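Local atomic coordinates of SYE1 (PDB entry 4AWT), a protein that binds FMN and probably acts as a flavin-dependent oxidoreductase of the old yellow enzyme family, using NADH or NADPH. Residues H181-Y186 with G231-P236. The protein carries 1 engineered substitution. Numbering follows the deposited sequence.
Sequences HAANGY and GVRLAP. With FMN (flavin mononucleotide), chain B; BOG (octyl beta-D-glucopyranoside), chain D.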
ATOM      1  N   HIS A 181       4.594   2.239  -1.126  1.00  5.13           N
ATOM      2  CA  HIS A 181       4.408   1.388   0.055  1.00  5.12           C
ATOM      3  C   HIS A 181       5.690   1.480   0.893  1.00  5.44           C
ATOM      4  O   HIS A 181       6.674   0.804   0.590  1.00  6.71           O
ATOM      5  CB  HIS A 181       4.118  -0.047  -0.320  1.00  5.32           C
ATOM      6  CG  HIS A 181       3.557  -0.852   0.807  1.00  5.33           C
ATOM      7  ND1 HIS A 181       3.591  -0.430   2.088  1.00  6.43           N
ATOM      8  CD2 HIS A 181       2.888  -2.036   0.731  1.00  5.83           C
ATOM      9  CE1 HIS A 181       2.969  -1.356   2.792  1.00  6.67           C
ATOM     10  NE2 HIS A 181       2.522  -2.326   2.020  1.00  6.05           N
ATOM     11  N   ALA A 182       5.692   2.305   1.919  1.00  5.18           N
ATOM     12  CA  ALA A 182       6.778   2.435   2.854  1.00  5.76           C
ATOM     13  C   ALA A 182       6.374   1.956   4.238  1.00  5.58           C
ATOM     14  O   ALA A 182       6.979   2.345   5.242  1.00  6.32           O
ATOM     15  CB  ALA A 182       7.315   3.872   2.874  1.00  5.69           C
ATOM     16  N   ALA A 183       5.425   1.035   4.271  1.00  5.74           N
ATOM     17  CA  ALA A 183       4.753   0.562   5.473  1.00  5.84           C
ATOM     18  C   ALA A 183       4.903  -0.950   5.602  1.00  5.80           C
ATOM     19  O   ALA A 183       5.590  -1.611   4.832  1.00  6.39           O
ATOM     20  CB  ALA A 183       3.296   1.028   5.439  1.00  6.18           C
ATOM     21  N   ASN A 184       4.226  -1.469   6.628  1.00  6.34           N
ATOM     22  CA  ASN A 184       3.953  -2.848   6.954  1.00  7.15           C
ATOM     23  C   ASN A 184       5.187  -3.746   6.775  1.00  6.71           C
ATOM     24  O   ASN A 184       5.068  -4.903   6.366  1.00  7.66           O
ATOM     25  CB  ASN A 184       2.740  -3.347   6.185  1.00  7.92           C
ATOM     26  CG  ASN A 184       1.517  -2.561   6.593  1.00  9.07           C
ATOM     27  OD1 ASN A 184       1.536  -1.785   7.527  1.00  9.04           O
ATOM     28  ND2 ASN A 184       0.441  -2.752   5.873  1.00 16.82           N
ATOM     29  N   GLY A 185       6.335  -3.243   7.189  1.00  6.74           N
ATOM     30  CA  GLY A 185       7.510  -4.068   7.297  1.00  7.10           C
ATOM     31  C   GLY A 185       8.245  -4.324   5.999  1.00  5.91           C
ATOM     32  O   GLY A 185       9.180  -5.147   6.004  1.00  6.72           O
ATOM     33  N   TYR A 186       7.888  -3.648   4.918  1.00  5.81           N
ATOM     34  CA  TYR A 186       8.502  -3.884   3.608  1.00  5.69           C
ATOM     35  C   TYR A 186       9.787  -3.085   3.466  1.00  5.51           C
ATOM     36  O   TYR A 186      10.345  -2.603   4.429  1.00  5.98           O
ATOM     37  CB  TYR A 186       7.433  -3.747   2.520  1.00  6.02           C
ATOM     38  CG  TYR A 186       6.351  -4.789   2.713  1.00  6.15           C
ATOM     39  CD1 TYR A 186       6.636  -6.146   2.625  1.00  6.30           C
ATOM     40  CD2 TYR A 186       5.044  -4.413   2.983  1.00  6.66           C
ATOM     41  CE1 TYR A 186       5.667  -7.105   2.798  1.00  6.52           C
ATOM     42  CE2 TYR A 186       4.065  -5.359   3.150  1.00  7.10           C
ATOM     43  CZ  TYR A 186       4.348  -6.706   3.071  1.00  6.89           C
ATOM     44  OH  TYR A 186       3.347  -7.603   3.263  1.00  7.84           O
ATOM     45  N   GLY A 231       1.583   9.696  -3.416  1.00  5.43           N
ATOM     46  CA  GLY A 231       1.234   9.474  -2.015  1.00  5.39           C
ATOM     47  C   GLY A 231       2.229   8.502  -1.417  1.00  5.04           C
ATOM     48  O   GLY A 231       2.936   7.793  -2.140  1.00  5.29           O
ATOM     49  N   VAL A 232       2.275   8.437  -0.078  1.00  5.15           N
ATOM     50  CA  VAL A 232       3.156   7.537   0.619  1.00  4.95           C
ATOM     51  C   VAL A 232       2.389   6.883   1.762  1.00  4.71           C
ATOM     52  O   VAL A 232       1.659   7.575   2.469  1.00  5.51           O
ATOM     53  CB  VAL A 232       4.407   8.245   1.153  1.00  5.40           C
ATOM     54  CG1 VAL A 232       5.295   7.313   1.967  1.00  5.94           C
ATOM     55  CG2 VAL A 232       5.196   8.876   0.013  1.00  5.76           C
ATOM     56  N   ARG A 233       2.613   5.588   1.975  1.00  4.68           N
ATOM     57  CA  ARG A 233       2.033   4.850   3.084  1.00  4.82           C
ATOM     58  C   ARG A 233       3.113   4.535   4.113  1.00  4.94           C
ATOM     59  O   ARG A 233       4.185   4.031   3.774  1.00  5.50           O
ATOM     60  CB  ARG A 233       1.372   3.562   2.600  1.00  5.31           C
ATOM     61  CG  ARG A 233       0.317   3.079   3.590  1.00  5.18           C
ATOM     62  CD  ARG A 233      -0.514   1.920   3.088  1.00  5.33           C
ATOM     63  NE  ARG A 233      -1.772   1.877   3.824  1.00  5.40           N
ATOM     64  CZ  ARG A 233      -2.578   0.839   3.979  1.00  5.16           C
ATOM     65  NH1 ARG A 233      -2.224  -0.366   3.653  1.00  5.82           N
ATOM     66  NH2 ARG A 233      -3.768   1.036   4.557  1.00  5.97           N
ATOM     67  N   LEU A 234       2.789   4.816   5.392  1.00  5.10           N
ATOM     68  CA  LEU A 234       3.644   4.559   6.542  1.00  5.18           C
ATOM     69  C   LEU A 234       2.883   3.756   7.591  1.00  5.43           C
ATOM     70  O   LEU A 234       1.651   3.839   7.674  1.00  6.05           O
ATOM     71  CB  LEU A 234       4.156   5.858   7.200  1.00  5.51           C
ATOM     72  CG  LEU A 234       5.014   6.746   6.308  1.00  5.92           C
ATOM     73  CD1 LEU A 234       5.372   8.011   7.090  1.00  6.89           C
ATOM     74  CD2 LEU A 234       6.284   6.052   5.815  1.00  6.95           C
ATOM     75  N   ALA A 235       3.626   3.034   8.423  1.00  5.89           N
ATOM     76  CA  ALA A 235       3.087   2.265   9.535  1.00  6.29           C
ATOM     77  C   ALA A 235       3.903   2.548  10.779  1.00  6.41           C
ATOM     78  O   ALA A 235       4.839   1.815  11.116  1.00  7.46           O
ATOM     79  CB  ALA A 235       3.086   0.803   9.231  1.00  7.36           C
ATOM     80  N   PRO A 236       3.603   3.626  11.501  1.00  6.72           N
ATOM     81  CA  PRO A 236       4.465   4.013  12.622  1.00  7.20           C
ATOM     82  C   PRO A 236       4.529   2.988  13.735  1.00  7.46           C
ATOM     83  O   PRO A 236       5.601   2.859  14.358  1.00  9.62           O
ATOM     84  CB  PRO A 236       3.842   5.323  13.108  1.00  8.08           C
ATOM     85  CG  PRO A 236       3.148   5.901  11.897  1.00  9.08           C
ATOM     86  CD  PRO A 236       2.591   4.659  11.189  1.00  7.20           C
TER
HETATM   87  N1  FMN B 500      -1.761  -3.086   2.628  1.00  5.18           N
HETATM   88  C2  FMN B 500      -0.939  -2.574   1.719  1.00  5.20           C
HETATM   89  O2  FMN B 500      -0.355  -1.471   1.894  1.00  5.40           O
HETATM   90  N3  FMN B 500      -0.701  -3.254   0.533  1.00  5.40           N
HETATM   91  C4  FMN B 500      -1.288  -4.472   0.231  1.00  5.30           C
HETATM   92  O4  FMN B 500      -1.099  -4.968  -0.911  1.00  6.06           O
HETATM   93  C4A FMN B 500      -2.058  -5.046   1.241  1.00  5.42           C
HETATM   94  N5  FMN B 500      -2.613  -6.312   1.069  1.00  6.04           N
HETATM   95  C5A FMN B 500      -3.709  -6.662   1.903  1.00  5.73           C
HETATM   96  C6  FMN B 500      -4.463  -7.771   1.611  1.00  6.52           C
HETATM   97  C7  FMN B 500      -5.581  -8.142   2.397  1.00  6.70           C
HETATM   98  C7M FMN B 500      -6.432  -9.301   1.939  1.00  8.76           C
HETATM   99  C8  FMN B 500      -5.869  -7.395   3.499  1.00  6.42           C
HETATM  100  C8M FMN B 500      -7.066  -7.701   4.377  1.00  8.28           C
HETATM  101  C9  FMN B 500      -5.093  -6.261   3.817  1.00  6.03           C
HETATM  102  C9A FMN B 500      -4.014  -5.875   3.020  1.00  5.63           C
HETATM  103  N10 FMN B 500      -3.274  -4.707   3.299  1.00  5.60           N
HETATM  104  C10 FMN B 500      -2.345  -4.263   2.377  1.00  5.36           C
HETATM  105  C1' FMN B 500      -3.654  -3.870   4.440  1.00  5.53           C
HETATM  106  C2' FMN B 500      -4.917  -3.027   4.187  1.00  5.16           C
HETATM  107  O2' FMN B 500      -4.659  -2.007   3.238  1.00  5.37           O
HETATM  108  C3' FMN B 500      -5.412  -2.330   5.439  1.00  5.38           C
HETATM  109  O3' FMN B 500      -4.500  -1.344   5.896  1.00  5.56           O
HETATM  110  C4' FMN B 500      -5.758  -3.268   6.610  1.00  5.69           C
HETATM  111  O4' FMN B 500      -6.503  -4.397   6.179  1.00  5.99           O
HETATM  112  C5' FMN B 500      -6.432  -2.540   7.757  1.00  5.87           C
HETATM  113  O5' FMN B 500      -7.694  -1.980   7.355  1.00  5.68           O
HETATM  114  P   FMN B 500      -9.062  -2.765   7.705  1.00  5.71           P
HETATM  115  O1P FMN B 500      -9.055  -4.026   6.879  1.00  5.88           O
HETATM  116  O2P FMN B 500      -9.050  -3.055   9.189  1.00  6.22           O
HETATM  117  O3P FMN B 500     -10.130  -1.787   7.282  1.00  5.95           O
HETATM  118  C1  BOG D 502      -0.463 -10.510   3.871  0.51 11.00           C
HETATM  119  O1  BOG D 502      -1.336 -11.503   4.336  0.51 11.58           O
HETATM  120  C2  BOG D 502      -0.833 -10.020   2.507  0.51 11.22           C
HETATM  121  O2  BOG D 502      -0.700 -11.034   1.534  0.51 12.62           O
HETATM  122  C3  BOG D 502       0.053  -8.854   2.040  0.51 10.34           C
HETATM  123  O3  BOG D 502      -0.468  -8.278   0.875  0.51 11.87           O
HETATM  124  C4  BOG D 502       0.001  -7.766   3.123  0.51  9.40           C
HETATM  125  O4  BOG D 502       0.858  -6.737   2.758  0.51 10.28           O
HETATM  126  C5  BOG D 502       0.342  -8.312   4.505  0.51  9.95           C
HETATM  127  O5  BOG D 502      -0.583  -9.350   4.762  0.51  8.52           O
HETATM  128  C6  BOG D 502       0.246  -7.252   5.572  0.51  9.65           C
HETATM  129  O6  BOG D 502       0.674  -7.876   6.770  0.51  8.16           O
HETATM  130  C1' BOG D 502      -0.779 -12.381   5.286  0.51 15.15           C
HETATM  131  C2' BOG D 502      -1.660 -13.569   5.664  0.51 23.21           C
HETATM  132  C3' BOG D 502      -3.082 -13.207   5.966  0.51 30.21           C
HETATM  133  C4' BOG D 502      -3.996 -14.171   6.714  0.51 33.03           C
HETATM  134  C5' BOG D 502      -5.189 -14.480   5.803  0.51 33.45           C
HETATM  135  C6' BOG D 502      -5.136 -15.932   5.323  0.51 31.53           C
HETATM  136  C7' BOG D 502      -6.323 -16.219   4.386  0.51 28.70           C
HETATM  137  C8' BOG D 502      -6.526 -17.729   4.418  0.51 33.30           C
HETATM  138  O   HOH W   1       6.399   2.735   7.940  1.00  7.20           O
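Arg-233 NH1, 4.2 Å from Asn-184 ND2 across the contact, donates to FMN O2 at 2.8 Å and to the ribityl O2', and weakly to O3'; NH2 reaches O3' at 2.8 Å. The extended side chain thus lets the guanidinium span pyrimidine end and ribityl chain, and its positive charge would probably stabilise negative charge building up at N1-C2=O2 in the reduced flavin. His-181, its CG anti to the backbone N (chi1 -164°), takes the Ala-183 N-H on ND1, which ties the ring to its own loop; the same FMN O2 lies over one ring face, 3.0 Å from NE2. Ala-182 N donates to Arg-233 O at 2.9 Å, pairing the two parallel segments next to the His-181/Arg-233 bridge. A water continues the link, donating to Ala-182 O and accepting from Ala-235 N, 2.8 Å from each. Ala-182 CB meets Leu-234 CD2 at 3.8 Å, while Ala-183 CB packs against Ala-235 CB at 3.8 Å. Tyr-186 OH hydrogen-bonds O4 of the octyl glucoside. The contact lies where adjacent TIM-barrel strands 177-181 and 230-234 run out at their C-terminal ends into the following loops; Trp-102 stacks on His-181, and helix 248-261 covers Val-232 and Leu-234.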